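Long-range contact in jasmonate-induced oxygenase 2 (Arabidopsis thaliana, PDB 6LSV), which uses iron and 2-oxoglutarate to hydroxylate the stress hormone jasmonate to 12-hydroxyjasmonate, releasing succinate and carbon dioxide: residues Trp97-His102 with Ser156-Ile161. Sequence-based numbering, arbitrary orientation.
Sequences WREFFH and SFPPTI
The type I beta turn Pro158-Ile161, which leads into helix 161-186, packs against the last turns of helix 87-102 through Ile161 and Trp97. With CG1 anti to the backbone N (chi1 -166°) and CD1 anti to CA, Ile161 reaches CD1 over the indole: CD1 stands 4.0 Å from the centroid of the Trp97 six-membered ring and 12° off its normal, a CH-pi contact over the face. The same methyl lies 4.1 Å from Phe100 CB, so one carbon bridges two residues nearly a helical turn apart. Pro158 continues the apolar seam, its CG 4.1 Å from Phe100 CB; the aliphatic CG of Glu99 also lies 3.9 Å from Pro158 CG. At the exposed end, Glu99 OE2 faces the C-H edge of the Phe157 ring, 3.2 Å from CE2, with carboxylate and ring planes 74° apart. A hydrogen bond from Ile161 N to Pro158 O (2.7 Å) closes the turn, and another joins Thr160 OG1 to Asn96 OD1 on helix 87-102. On the sheet side, Trp97 and Phe100 meet the Tyr139 ring on strand 137-144, and Trp97 touches Val209 on strand 204-212; the contact thus joins helix 87-102, packed on the jelly-roll core, to the start of helix 161-186.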
# COMPACT_ATOMS: atom_id res chain seq x y z
N TRP A 97 3.45 -15.68 -4.79
CA TRP A 97 2.16 -15.27 -4.25
C TRP A 97 1.03 -15.63 -5.20
O TRP A 97 -0.04 -16.07 -4.75
CB TRP A 97 2.16 -13.77 -3.96
CG TRP A 97 2.81 -13.44 -2.64
CD1 TRP A 97 4.04 -12.88 -2.45
CD2 TRP A 97 2.26 -13.67 -1.34
NE1 TRP A 97 4.29 -12.75 -1.10
CE2 TRP A 97 3.21 -13.23 -0.40
CE3 TRP A 97 1.05 -14.21 -0.88
CZ2 TRP A 97 2.99 -13.30 0.97
CZ3 TRP A 97 0.84 -14.28 0.48
CH2 TRP A 97 1.81 -13.83 1.39
N ARG A 98 1.24 -15.48 -6.51
CA ARG A 98 0.22 -15.91 -7.47
C ARG A 98 -0.09 -17.39 -7.29
O ARG A 98 -1.26 -17.79 -7.36
CB ARG A 98 0.69 -15.63 -8.90
CG ARG A 98 -0.38 -15.92 -9.94
CD ARG A 98 0.20 -16.04 -11.34
NE ARG A 98 1.01 -14.88 -11.73
CZ ARG A 98 0.52 -13.68 -12.01
NH1 ARG A 98 -0.79 -13.46 -11.94
NH2 ARG A 98 1.34 -12.69 -12.36
N GLU A 99 0.93 -18.21 -7.06
CA GLU A 99 0.72 -19.63 -6.81
C GLU A 99 -0.08 -19.85 -5.53
O GLU A 99 -0.95 -20.73 -5.47
CB GLU A 99 2.06 -20.36 -6.75
CG GLU A 99 1.99 -21.80 -6.26
CD GLU A 99 1.26 -22.72 -7.22
OE1 GLU A 99 1.86 -23.13 -8.23
OE2 GLU A 99 0.08 -23.04 -6.96
N PHE A 100 0.20 -19.05 -4.50
CA PHE A 100 -0.56 -19.15 -3.26
C PHE A 100 -2.04 -18.87 -3.50
O PHE A 100 -2.91 -19.59 -3.00
CB PHE A 100 0.00 -18.19 -2.21
CG PHE A 100 -0.82 -18.09 -0.96
CD1 PHE A 100 -0.74 -19.07 0.02
CD2 PHE A 100 -1.68 -17.03 -0.77
CE1 PHE A 100 -1.50 -18.99 1.17
CE2 PHE A 100 -2.45 -16.93 0.38
CZ PHE A 100 -2.36 -17.91 1.35
N PHE A 101 -2.34 -17.83 -4.28
CA PHE A 101 -3.73 -17.47 -4.52
C PHE A 101 -4.41 -18.36 -5.55
O PHE A 101 -5.64 -18.37 -5.63
CB PHE A 101 -3.82 -16.00 -4.95
CG PHE A 101 -3.63 -15.03 -3.82
CD1 PHE A 101 -4.60 -14.89 -2.84
CD2 PHE A 101 -2.47 -14.27 -3.73
CE1 PHE A 101 -4.43 -14.00 -1.80
CE2 PHE A 101 -2.30 -13.37 -2.69
CZ PHE A 101 -3.28 -13.24 -1.72
N HIS A 102 -3.64 -19.11 -6.34
CA HIS A 102 -4.23 -20.09 -7.25
C HIS A 102 -4.59 -21.39 -6.55
O HIS A 102 -5.32 -22.21 -7.14
CB HIS A 102 -3.29 -20.37 -8.42
CG HIS A 102 -3.26 -19.27 -9.43
ND1 HIS A 102 -2.43 -19.30 -10.53
CD2 HIS A 102 -3.96 -18.12 -9.51
CE1 HIS A 102 -2.62 -18.20 -11.25
NE2 HIS A 102 -3.54 -17.47 -10.65
N SER A 156 2.44 -21.27 3.38
CA SER A 156 3.27 -22.46 3.44
C SER A 156 3.33 -23.23 2.13
O SER A 156 4.37 -23.83 1.83
CB SER A 156 2.77 -23.37 4.55
OG SER A 156 3.67 -24.42 4.86
N PHE A 157 2.25 -23.22 1.33
CA PHE A 157 2.16 -24.16 0.22
C PHE A 157 3.28 -24.01 -0.81
O PHE A 157 3.96 -25.00 -1.09
CB PHE A 157 0.81 -24.08 -0.49
CG PHE A 157 0.83 -24.70 -1.86
CD1 PHE A 157 0.95 -26.07 -2.00
CD2 PHE A 157 0.81 -23.91 -3.00
CE1 PHE A 157 1.00 -26.65 -3.26
CE2 PHE A 157 0.86 -24.48 -4.26
CZ PHE A 157 0.96 -25.86 -4.38
N PRO A 158 3.47 -22.85 -1.45
CA PRO A 158 4.63 -22.73 -2.34
C PRO A 158 5.89 -22.85 -1.52
O PRO A 158 6.23 -21.93 -0.76
CB PRO A 158 4.48 -21.32 -2.95
CG PRO A 158 3.08 -20.90 -2.63
CD PRO A 158 2.79 -21.55 -1.31
N PRO A 159 6.59 -23.98 -1.60
CA PRO A 159 7.60 -24.30 -0.58
C PRO A 159 8.69 -23.25 -0.48
O PRO A 159 9.38 -23.19 0.55
CB PRO A 159 8.15 -25.65 -1.04
CG PRO A 159 7.04 -26.23 -1.90
CD PRO A 159 6.52 -25.03 -2.64
N THR A 160 8.85 -22.41 -1.49
CA THR A 160 9.86 -21.36 -1.48
C THR A 160 9.34 -20.02 -0.96
O THR A 160 10.14 -19.11 -0.75
CB THR A 160 10.41 -21.15 -2.89
OG1 THR A 160 9.32 -21.04 -3.81
CG2 THR A 160 11.28 -22.33 -3.29
N ILE A 161 8.02 -19.90 -0.72
CA ILE A 161 7.43 -18.57 -0.53
C ILE A 161 8.02 -17.87 0.68
O ILE A 161 8.28 -16.66 0.64
CB ILE A 161 5.89 -18.67 -0.44
CG1 ILE A 161 5.26 -17.29 -0.60
CG2 ILE A 161 5.43 -19.33 0.86
CD1 ILE A 161 3.74 -17.30 -0.69